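Peptide ABC transporter, peptide-binding protein (Thermus thermophilus, PDB 2D5W) binds oligopeptides such as a pentapeptide and probably delivers them to an ABC transporter for uptake across the membrane. Local coordinates at residues W386-D391 with T402-E406; I302-I308 with G462-W468; H353-A357 with E474-F479; A182-N186 with K494-Y498. All coordinates share one frame. Residues are numbered along the deposited sequence.

Contact 1 of 4, residues W386-D391 with T402-E406; sequences WRKGPD and TVRFE
Strand 401-410 is interrupted by an inverse gamma turn centred on Phe405 (phi/psi -84/73), with a weak 2.9 Å hydrogen bond from Glu406 N to Arg404 O. Opposite, Trp386 leads into extended residues 387-388, Trp386 CA lying 8.5 Å from Phe405 CA. The flat indole of Trp386 (chi1 m, chi2 101°) offers a face to Phe405 CB (chi1 t) for a CH-pi contact; the rings meet obliquely, planes at 48°, with Phe405 CD1 3.5 Å from Trp386 CZ2. Val403 CG2 is 3.9 Å from Trp386 CH2. Strands 387-388, 394-398 and 401-410 form a beta-meander; Trp386 packs on Leu394 and Arg396 of the middle strand and meets Phe405 beyond it. Charged ends suit the exposed side: Arg404 starts away, but a p chi3 bends its end back, so that NH1 donates to OD1 of Asp391 (chi1 p) at 3.0 Å, a salt bridge, while Arg404 NH2 bonds Glu406 OE1 weakly at 3.4 Å. Water 1 joins Arg404 NE to Asp391 OD2, which also accepts from Ile393 N.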
# COMPACT_ATOMS: atom_id res chain seq x y z
N TRP A 386 5.25 21.31 -30.00
CA TRP A 386 3.81 21.10 -30.14
C TRP A 386 3.07 22.31 -30.70
O TRP A 386 3.33 23.45 -30.32
CB TRP A 386 3.18 20.75 -28.79
CG TRP A 386 3.67 19.48 -28.17
CD1 TRP A 386 4.59 19.36 -27.17
CD2 TRP A 386 3.24 18.15 -28.49
NE1 TRP A 386 4.76 18.03 -26.85
CE2 TRP A 386 3.95 17.27 -27.64
CE3 TRP A 386 2.33 17.61 -29.42
CZ2 TRP A 386 3.77 15.88 -27.68
CZ3 TRP A 386 2.15 16.24 -29.46
CH2 TRP A 386 2.87 15.38 -28.59
N ARG A 387 2.13 22.04 -31.61
CA ARG A 387 1.29 23.06 -32.22
C ARG A 387 -0.10 22.46 -32.36
O ARG A 387 -0.24 21.31 -32.75
CB ARG A 387 1.82 23.49 -33.59
CG ARG A 387 3.19 24.15 -33.56
CD ARG A 387 3.37 25.10 -34.74
NE ARG A 387 3.11 24.47 -36.03
CZ ARG A 387 3.80 23.44 -36.51
NH1 ARG A 387 3.48 22.93 -37.70
NH2 ARG A 387 4.80 22.92 -35.82
N LYS A 388 -1.13 23.25 -32.07
CA LYS A 388 -2.49 22.74 -32.15
C LYS A 388 -2.95 22.29 -33.53
O LYS A 388 -2.75 22.98 -34.53
CB LYS A 388 -3.49 23.78 -31.63
CG LYS A 388 -3.50 23.93 -30.13
CD LYS A 388 -4.67 24.79 -29.68
CE LYS A 388 -4.68 24.96 -28.17
NZ LYS A 388 -5.80 25.83 -27.73
N GLY A 389 -3.56 21.10 -33.56
CA GLY A 389 -4.11 20.56 -34.78
C GLY A 389 -5.49 21.20 -34.92
O GLY A 389 -5.94 21.88 -33.99
N PRO A 390 -6.20 20.98 -36.04
CA PRO A 390 -7.52 21.57 -36.25
C PRO A 390 -8.65 21.14 -35.32
O PRO A 390 -9.74 21.69 -35.37
CB PRO A 390 -7.81 21.25 -37.71
CG PRO A 390 -7.13 19.94 -37.90
CD PRO A 390 -5.81 20.15 -37.19
N ASP A 391 -8.38 20.14 -34.48
CA ASP A 391 -9.37 19.67 -33.51
C ASP A 391 -9.02 20.30 -32.16
O ASP A 391 -9.62 19.96 -31.14
CB ASP A 391 -9.35 18.14 -33.40
CG ASP A 391 -7.98 17.58 -33.05
OD1 ASP A 391 -7.88 16.36 -32.82
OD2 ASP A 391 -7.00 18.36 -33.01
N THR A 402 3.59 11.67 -37.35
CA THR A 402 2.77 12.73 -36.77
C THR A 402 2.10 12.19 -35.51
O THR A 402 1.34 11.23 -35.57
CB THR A 402 1.70 13.21 -37.75
OG1 THR A 402 2.33 13.80 -38.89
CG2 THR A 402 0.79 14.24 -37.09
N VAL A 403 2.39 12.81 -34.38
CA VAL A 403 1.82 12.39 -33.11
C VAL A 403 0.91 13.45 -32.52
O VAL A 403 1.15 14.66 -32.67
CB VAL A 403 2.94 12.05 -32.09
CG1 VAL A 403 3.84 10.97 -32.65
CG2 VAL A 403 3.74 13.29 -31.76
N ARG A 404 -0.16 13.00 -31.88
CA ARG A 404 -1.13 13.88 -31.24
C ARG A 404 -1.04 13.73 -29.73
O ARG A 404 -0.80 12.63 -29.23
CB ARG A 404 -2.54 13.52 -31.69
CG ARG A 404 -2.80 13.73 -33.16
CD ARG A 404 -4.21 13.31 -33.55
NE ARG A 404 -5.24 14.00 -32.79
CZ ARG A 404 -5.84 13.51 -31.71
NH1 ARG A 404 -6.77 14.21 -31.08
NH2 ARG A 404 -5.52 12.30 -31.26
N PHE A 405 -1.24 14.82 -29.01
CA PHE A 405 -1.16 14.76 -27.56
C PHE A 405 -2.47 14.28 -26.93
O PHE A 405 -3.22 15.07 -26.35
CB PHE A 405 -0.74 16.11 -26.98
CG PHE A 405 0.02 15.99 -25.67
CD1 PHE A 405 1.22 16.66 -25.49
CD2 PHE A 405 -0.46 15.20 -24.63
CE1 PHE A 405 1.94 16.55 -24.30
CE2 PHE A 405 0.25 15.07 -23.44
CZ PHE A 405 1.45 15.75 -23.27
N GLU A 406 -2.73 12.99 -27.10
CA GLU A 406 -3.88 12.34 -26.49
C GLU A 406 -3.19 11.38 -25.53
O GLU A 406 -2.46 10.49 -25.95
CB GLU A 406 -4.69 11.55 -27.52
CG GLU A 406 -5.85 10.79 -26.90
CD GLU A 406 -6.61 9.95 -27.91
OE1 GLU A 406 -7.15 10.53 -28.88
OE2 GLU A 406 -6.66 8.72 -27.74
O HOH W 1 -4.58 17.08 -33.24

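Contact 2 of 4, residues I302-I308 with G462-W468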
# COMPACT_ATOMS: atom_id res chain seq x y z
N ILE A 302 -1.33 9.12 3.13
CA ILE A 302 -2.10 8.71 1.97
C ILE A 302 -1.90 9.79 0.91
O ILE A 302 -2.43 10.89 1.02
CB ILE A 302 -3.59 8.59 2.34
CG1 ILE A 302 -3.74 7.73 3.60
CG2 ILE A 302 -4.37 7.98 1.19
CD1 ILE A 302 -5.06 7.90 4.32
N TRP A 303 -1.15 9.44 -0.12
CA TRP A 303 -0.78 10.39 -1.15
C TRP A 303 -1.44 10.16 -2.51
O TRP A 303 -1.04 9.27 -3.26
CB TRP A 303 0.75 10.39 -1.28
CG TRP A 303 1.32 11.29 -2.32
CD1 TRP A 303 1.17 12.64 -2.41
CD2 TRP A 303 2.17 10.90 -3.40
NE1 TRP A 303 1.88 13.12 -3.49
CE2 TRP A 303 2.51 12.07 -4.11
CE3 TRP A 303 2.69 9.68 -3.83
CZ2 TRP A 303 3.33 12.06 -5.23
CZ3 TRP A 303 3.51 9.66 -4.94
CH2 TRP A 303 3.83 10.84 -5.64
N GLU A 304 -2.45 10.98 -2.81
CA GLU A 304 -3.14 10.90 -4.09
C GLU A 304 -2.20 11.55 -5.10
O GLU A 304 -1.73 12.67 -4.90
CB GLU A 304 -4.47 11.65 -4.03
CG GLU A 304 -5.35 11.46 -5.28
CD GLU A 304 -6.01 10.09 -5.37
OE1 GLU A 304 -6.59 9.79 -6.44
OE2 GLU A 304 -5.97 9.32 -4.38
N HIS A 305 -1.94 10.85 -6.20
CA HIS A 305 -0.99 11.34 -7.18
C HIS A 305 -1.27 10.73 -8.55
O HIS A 305 -2.14 9.86 -8.69
CB HIS A 305 0.41 10.90 -6.76
CG HIS A 305 0.60 9.42 -6.82
ND1 HIS A 305 0.02 8.56 -5.91
CD2 HIS A 305 1.19 8.63 -7.75
CE1 HIS A 305 0.24 7.31 -6.28
NE2 HIS A 305 0.95 7.33 -7.40
N ILE A 306 -0.51 11.17 -9.55
CA ILE A 306 -0.64 10.64 -10.89
C ILE A 306 0.73 10.16 -11.35
O ILE A 306 1.65 10.96 -11.53
CB ILE A 306 -1.16 11.69 -11.89
CG1 ILE A 306 -2.48 12.28 -11.39
CG2 ILE A 306 -1.37 11.04 -13.26
CD1 ILE A 306 -3.12 13.29 -12.33
N ASP A 307 0.88 8.85 -11.51
CA ASP A 307 2.14 8.32 -12.01
C ASP A 307 2.18 8.55 -13.51
O ASP A 307 1.14 8.66 -14.17
CB ASP A 307 2.27 6.84 -11.66
CG ASP A 307 2.82 6.63 -10.27
OD1 ASP A 307 2.12 6.02 -9.43
OD2 ASP A 307 3.95 7.09 -10.01
N ILE A 308 3.40 8.63 -14.03
CA ILE A 308 3.65 8.90 -15.44
C ILE A 308 4.62 7.87 -16.00
O ILE A 308 5.70 7.68 -15.45
CB ILE A 308 4.30 10.29 -15.61
CG1 ILE A 308 3.42 11.38 -14.97
CG2 ILE A 308 4.56 10.57 -17.08
CD1 ILE A 308 2.11 11.61 -15.66
N GLY A 462 0.41 6.33 -20.05
CA GLY A 462 0.37 7.75 -19.78
C GLY A 462 0.28 8.08 -18.31
O GLY A 462 1.26 7.95 -17.58
N MET A 463 -0.90 8.51 -17.90
CA MET A 463 -1.19 8.88 -16.52
C MET A 463 -1.95 7.77 -15.81
O MET A 463 -2.82 7.12 -16.39
CB MET A 463 -2.04 10.16 -16.52
CG MET A 463 -1.35 11.37 -17.12
SD MET A 463 -2.50 12.70 -17.61
CE MET A 463 -3.05 13.30 -16.02
N PHE A 464 -1.63 7.57 -14.53
CA PHE A 464 -2.28 6.55 -13.72
C PHE A 464 -2.48 7.16 -12.33
O PHE A 464 -1.51 7.35 -11.58
CB PHE A 464 -1.38 5.31 -13.66
CG PHE A 464 -1.97 4.11 -12.93
CD1 PHE A 464 -1.20 2.96 -12.78
CD2 PHE A 464 -3.25 4.14 -12.40
CE1 PHE A 464 -1.70 1.85 -12.11
CE2 PHE A 464 -3.76 3.02 -11.72
CZ PHE A 464 -2.99 1.88 -11.58
N GLU A 465 -3.72 7.51 -12.01
CA GLU A 465 -4.02 8.13 -10.72
C GLU A 465 -4.51 7.15 -9.67
O GLU A 465 -5.41 6.35 -9.91
CB GLU A 465 -5.08 9.23 -10.85
CG GLU A 465 -5.39 9.86 -9.48
CD GLU A 465 -6.44 10.96 -9.51
OE1 GLU A 465 -6.71 11.52 -10.59
OE2 GLU A 465 -6.97 11.28 -8.42
N PHE A 466 -3.90 7.24 -8.49
CA PHE A 466 -4.29 6.43 -7.35
C PHE A 466 -3.56 7.00 -6.15
O PHE A 466 -2.95 8.07 -6.23
CB PHE A 466 -3.98 4.93 -7.57
CG PHE A 466 -2.51 4.60 -7.68
CD1 PHE A 466 -1.80 4.13 -6.58
CD2 PHE A 466 -1.84 4.74 -8.90
CE1 PHE A 466 -0.45 3.80 -6.69
CE2 PHE A 466 -0.49 4.41 -9.01
CZ PHE A 466 0.21 3.94 -7.90
N ALA A 467 -3.65 6.32 -5.01
CA ALA A 467 -2.98 6.79 -3.82
C ALA A 467 -2.08 5.72 -3.22
O ALA A 467 -2.43 4.54 -3.22
CB ALA A 467 -4.00 7.23 -2.77
N TRP A 468 -0.92 6.14 -2.74
CA TRP A 468 -0.02 5.24 -2.05
C TRP A 468 -0.29 5.45 -0.56
O TRP A 468 -0.38 6.59 -0.11
CB TRP A 468 1.46 5.58 -2.28
CG TRP A 468 2.01 5.20 -3.61
CD1 TRP A 468 2.49 6.05 -4.56
CD2 TRP A 468 2.20 3.87 -4.12
NE1 TRP A 468 2.97 5.34 -5.63
CE2 TRP A 468 2.81 4.00 -5.39
CE3 TRP A 468 1.93 2.59 -3.62
CZ2 TRP A 468 3.14 2.89 -6.17
CZ3 TRP A 468 2.26 1.49 -4.41
CH2 TRP A 468 2.86 1.65 -5.67
O HOH W 2 4.59 6.77 -7.35
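This is an antiparallel strand pair, buried throughout, within the mixed sheet that also holds strands 401-410 and 544-557; the axes run at 153° and approach to 4.3 Å. Trp303-Trp468, His305-Phe466 and Asp307-Phe464 are the hydrogen-bonded pairs. The shortest of their six bonds joins Asp307 N to Phe464 O at 2.8 Å. On the face of these residues, His305 is held by its own strand: ND1 donates to Trp303 O at 2.9 Å and NE2 to Asp307 OD1 at 2.7 Å, which presents the ring edge to the face of Phe466. Water 2 links Asp307 OD2 to Trp468 NE1. The other face brings two acids together, Glu304 OE1 lying 2.5 Å from Glu465 OE2; Arg418 and Arg550 offset the charge on Glu304, and Tyr409 bonds Glu465. Ile306, Ile308 and Met463 pack together (Ile306 CG2 to Met463 CB 3.4 Å), with Ala467 beside Glu304. Strand 544-557 flanks 302-308, strand 401-410 flanks 462-468, helix 416-431 covers the acidic face, and the bound peptide pairs antiparallel with Trp468, extending the sheet.

Contact 3 of 4, residues H353-A357 with E474-F479; sequences HTWIA and EDGSLF
Trp355 lays one face of its indole beneath the edge of Phe479, an edge-to-face pair in which the five-membered ring of Trp355 and the ring of Phe479 have centroids 5.4 Å apart and planes at 60°. Both segments are irregular loops whose CA atoms come no closer than 8.3 Å (Ile356 CA to Glu474 CA), with Trp355 CA to Gly476 CA at 8.7 Å, so long side chains bridge the gap. Trp355 (phi/psi -94/-11) takes chi1 p and chi2 91°; Phe479 uses chi1 m, putting its CE1 3.9 Å from Trp355 CB. Tryptophan suits the place because it joins a broad apolar surface to one polar donor: NE1 gives a nearly straight hydrogen bond to Glu474 OE2 at 2.9 Å. Glu474 (chi1 t, chi2 p) curls back so that the same oxygen also accepts from Gly476 N at 2.9 Å, while its CG rests 3.9 Å from Ile356 CD1. Gly476 has positive phi (68/11), readily adopted by glycine. Beside it Asp475 OD1 forms an Asx turn, accepting from Ser477 N at 2.9 Å, and Phe479 N bonds Gly476 O at 2.9 Å. An aromatic cluster of Trp355, Phe479, Trp538 and Trp303 thus joins two loops beside the bound peptide, on which Leu478 packs. Helix 524-541 supplies Trp538 and Gln535 against Trp355 and Phe531 against Ile356, while strand 293-308 contributes Trp303.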
# COMPACT_ATOMS: atom_id res chain seq x y z
N HIS A 353 2.81 18.64 -2.72
CA HIS A 353 3.90 19.07 -3.61
C HIS A 353 5.08 18.11 -3.54
O HIS A 353 6.06 18.26 -4.26
CB HIS A 353 4.36 20.47 -3.20
CG HIS A 353 3.25 21.48 -3.19
ND1 HIS A 353 2.66 21.95 -4.35
CD2 HIS A 353 2.60 22.07 -2.17
CE1 HIS A 353 1.69 22.79 -4.03
NE2 HIS A 353 1.63 22.88 -2.71
N THR A 354 4.96 17.12 -2.66
CA THR A 354 5.99 16.10 -2.45
C THR A 354 5.26 14.77 -2.20
O THR A 354 4.03 14.76 -2.12
CB THR A 354 6.90 16.48 -1.26
OG1 THR A 354 7.89 15.47 -1.08
CG2 THR A 354 6.09 16.64 0.01
N TRP A 355 5.99 13.66 -2.09
CA TRP A 355 5.36 12.35 -1.89
C TRP A 355 5.22 11.91 -0.44
O TRP A 355 4.52 10.94 -0.16
CB TRP A 355 6.11 11.27 -2.69
CG TRP A 355 7.32 10.69 -1.99
CD1 TRP A 355 7.35 9.60 -1.16
CD2 TRP A 355 8.66 11.21 -2.01
NE1 TRP A 355 8.62 9.41 -0.68
CE2 TRP A 355 9.44 10.38 -1.18
CE3 TRP A 355 9.27 12.29 -2.66
CZ2 TRP A 355 10.81 10.60 -0.98
CZ3 TRP A 355 10.63 12.51 -2.45
CH2 TRP A 355 11.38 11.67 -1.62
N ILE A 356 5.88 12.62 0.47
CA ILE A 356 5.83 12.29 1.89
C ILE A 356 4.78 13.16 2.59
O ILE A 356 4.87 14.38 2.56
CB ILE A 356 7.22 12.52 2.55
CG1 ILE A 356 8.26 11.61 1.89
CG2 ILE A 356 7.13 12.23 4.05
CD1 ILE A 356 9.67 11.78 2.43
N ALA A 357 3.80 12.52 3.22
CA ALA A 357 2.73 13.23 3.90
C ALA A 357 3.20 13.94 5.17
O ALA A 357 4.14 13.50 5.82
CB ALA A 357 1.59 12.27 4.24
N GLU A 474 9.90 4.81 5.67
CA GLU A 474 10.13 5.63 4.48
C GLU A 474 11.58 5.60 4.03
O GLU A 474 12.49 5.92 4.79
CB GLU A 474 9.70 7.08 4.77
CG GLU A 474 9.86 8.03 3.58
CD GLU A 474 9.05 7.61 2.36
OE1 GLU A 474 7.83 7.40 2.50
OE2 GLU A 474 9.64 7.50 1.26
N ASP A 475 11.79 5.21 2.77
CA ASP A 475 13.14 5.13 2.21
C ASP A 475 13.22 5.76 0.82
O ASP A 475 14.27 5.71 0.18
CB ASP A 475 13.58 3.66 2.11
CG ASP A 475 12.49 2.76 1.57
OD1 ASP A 475 11.70 3.21 0.72
OD2 ASP A 475 12.43 1.59 2.00
N GLY A 476 12.12 6.35 0.37
CA GLY A 476 12.10 6.97 -0.95
C GLY A 476 12.20 5.94 -2.07
O GLY A 476 12.38 6.30 -3.23
N SER A 477 12.06 4.66 -1.73
CA SER A 477 12.17 3.59 -2.72
C SER A 477 11.16 3.67 -3.86
O SER A 477 11.37 3.10 -4.92
CB SER A 477 12.10 2.21 -2.06
OG SER A 477 10.85 2.00 -1.43
N LEU A 478 10.05 4.38 -3.65
CA LEU A 478 9.06 4.54 -4.72
C LEU A 478 9.68 5.27 -5.90
O LEU A 478 9.21 5.16 -7.03
CB LEU A 478 7.86 5.36 -4.23
CG LEU A 478 6.83 4.67 -3.33
CD1 LEU A 478 5.76 5.68 -2.92
CD2 LEU A 478 6.19 3.50 -4.07
N PHE A 479 10.75 6.02 -5.63
CA PHE A 479 11.40 6.80 -6.68
C PHE A 479 12.88 6.55 -6.88
O PHE A 479 13.54 7.31 -7.59
CB PHE A 479 11.11 8.28 -6.45
CG PHE A 479 9.65 8.60 -6.51
CD1 PHE A 479 8.90 8.78 -5.36
CD2 PHE A 479 9.00 8.61 -7.74
CE1 PHE A 479 7.52 8.96 -5.43
CE2 PHE A 479 7.62 8.79 -7.82
CZ PHE A 479 6.88 8.97 -6.66

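Contact 4 of 4, residues A182-N186 with K494-Y498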
# COMPACT_ATOMS: atom_id res chain seq x y z
N ALA A 182 13.50 -14.85 -17.78
CA ALA A 182 12.77 -14.02 -16.83
C ALA A 182 11.25 -14.20 -16.89
O ALA A 182 10.60 -14.33 -15.86
CB ALA A 182 13.13 -12.55 -17.04
N GLU A 183 10.69 -14.19 -18.10
CA GLU A 183 9.24 -14.34 -18.25
C GLU A 183 8.73 -15.66 -17.67
O GLU A 183 7.75 -15.68 -16.92
CB GLU A 183 8.87 -14.24 -19.73
CG GLU A 183 9.14 -12.88 -20.35
CD GLU A 183 9.81 -12.97 -21.70
OE1 GLU A 183 9.33 -13.75 -22.56
OE2 GLU A 183 10.82 -12.27 -21.92
N LYS A 184 9.39 -16.75 -18.03
CA LYS A 184 9.00 -18.07 -17.55
C LYS A 184 9.20 -18.20 -16.04
O LYS A 184 8.38 -18.81 -15.36
CB LYS A 184 9.80 -19.15 -18.28
CG LYS A 184 9.34 -19.39 -19.72
CD LYS A 184 9.34 -18.10 -20.53
CE LYS A 184 8.67 -18.30 -21.88
NZ LYS A 184 8.56 -17.01 -22.63
N LEU A 185 10.27 -17.62 -15.53
CA LEU A 185 10.56 -17.68 -14.10
C LEU A 185 9.49 -16.92 -13.32
O LEU A 185 9.03 -17.38 -12.27
CB LEU A 185 11.94 -17.10 -13.82
CG LEU A 185 12.44 -17.20 -12.38
CD1 LEU A 185 12.45 -18.66 -11.91
CD2 LEU A 185 13.83 -16.61 -12.30
N ASN A 186 9.10 -15.76 -13.83
CA ASN A 186 8.07 -14.95 -13.18
C ASN A 186 6.76 -15.74 -13.14
O ASN A 186 6.07 -15.76 -12.12
CB ASN A 186 7.89 -13.63 -13.94
CG ASN A 186 6.79 -12.77 -13.34
OD1 ASN A 186 5.70 -12.67 -13.88
ND2 ASN A 186 7.09 -12.14 -12.20
N LYS A 494 11.66 -6.66 -17.02
CA LYS A 494 12.06 -8.03 -17.26
C LYS A 494 13.51 -8.21 -16.79
O LYS A 494 13.87 -9.27 -16.27
CB LYS A 494 11.94 -8.34 -18.75
CG LYS A 494 12.39 -9.74 -19.15
CD LYS A 494 12.21 -9.96 -20.64
CE LYS A 494 12.98 -8.94 -21.46
NZ LYS A 494 12.77 -9.12 -22.93
N GLU A 495 14.32 -7.17 -16.97
CA GLU A 495 15.73 -7.22 -16.60
C GLU A 495 16.03 -7.41 -15.12
O GLU A 495 17.09 -7.94 -14.77
CB GLU A 495 16.46 -5.97 -17.11
CG GLU A 495 16.61 -5.89 -18.63
CD GLU A 495 15.28 -5.75 -19.35
OE1 GLU A 495 14.48 -4.88 -18.96
OE2 GLU A 495 15.05 -6.51 -20.32
N ASN A 496 15.13 -6.97 -14.24
CA ASN A 496 15.38 -7.17 -12.81
C ASN A 496 14.33 -8.10 -12.20
O ASN A 496 14.07 -8.09 -11.00
CB ASN A 496 15.41 -5.82 -12.07
CG ASN A 496 14.04 -5.31 -11.70
OD1 ASN A 496 13.05 -5.60 -12.38
ND2 ASN A 496 13.96 -4.52 -10.64
N ASN A 497 13.73 -8.93 -13.06
CA ASN A 497 12.73 -9.90 -12.64
C ASN A 497 11.48 -9.26 -12.03
O ASN A 497 10.86 -9.82 -11.12
CB ASN A 497 13.36 -10.91 -11.69
CG ASN A 497 14.57 -11.58 -12.29
OD1 ASN A 497 15.71 -11.31 -11.91
ND2 ASN A 497 14.34 -12.46 -13.26
N TYR A 498 11.13 -8.09 -12.56
CA TYR A 498 9.94 -7.36 -12.14
C TYR A 498 9.88 -7.02 -10.65
O TYR A 498 8.82 -7.12 -10.03
CB TYR A 498 8.68 -8.14 -12.55
CG TYR A 498 8.68 -8.54 -14.01
CD1 TYR A 498 9.11 -9.81 -14.40
CD2 TYR A 498 8.28 -7.64 -14.99
CE1 TYR A 498 9.12 -10.18 -15.75
CE2 TYR A 498 8.29 -8.00 -16.34
CZ TYR A 498 8.71 -9.27 -16.71
OH TYR A 498 8.72 -9.62 -18.04
O HOH W 3 11.59 -12.96 -13.74
O HOH W 4 10.00 -12.46 -11.48
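Lys494 opens the second segment in a short 3-10 turn, and its backbone O sits 3.4 Å from Ala182 CB, with its own CG 3.6 Å from that methyl. The small methyl of Ala182 lets Lys494 approach this closely at the start of helix 182-194. The aliphatic part of Lys494 runs on beside Glu183, whose OE2 lies 3.8 Å from Lys494 NZ: a long salt bridge at the exposed side of the contact, extended on the helix by a weak one from Lys184 NZ to Glu183 OE1 at 3.4 Å. After Glu495 and Asn496, which turn their CA-to-CB bonds away, Asn497 returns to the helix. Its N bonds Lys494 O at 3.2 Å, and its positive phi (62), tolerated well by asparagine, helps to reverse the chain. Asn497 ND2 donates to Pro178 O and to water 3, which in turn donates to Ala182 O at 2.7 Å; water 4 joins Asn497 O (2.8 Å) to Asn186 ND2 (3.0 Å). Tyr498, also at positive phi (57), directs its CA-to-CB bond toward the helix, and its CD1 lies 3.8 Å from Asn186 ND2, while Arg454 makes a cation-pi contact with the ring. No direct hydrogen bond joins the two segments. Direct packing supplemented by two bridging waters joins the first turn of helix 182-194 to the loop between strand 463-469 and helix 509-518, a 3-10 turn followed by two residues of left-handed backbone conformation.

Overall arrangement
Contacts 1 and 2 belong to the same mixed sheet, in which strands 401-410 and 463-469 are neighbours; their centres are 25 Å apart, and contact 1 lies at the sheet's far end, 37 Å from the chain centre. Contacts 2 and 3, with centres 12 Å apart, touch through Trp303 against Trp355 and Phe479, and Trp468 against Leu478. Their segments alternate along the chain, 302-308, 353-357, 462-468, 474-479, so sheet and loops interlock beside the bound peptide, which both reach. Contact 4, its centre 25 Å from the centre of contact 2, spans the longest interval, 182-186 to 494-498, and brackets the other three in sequence, tying an early helix to a late loop.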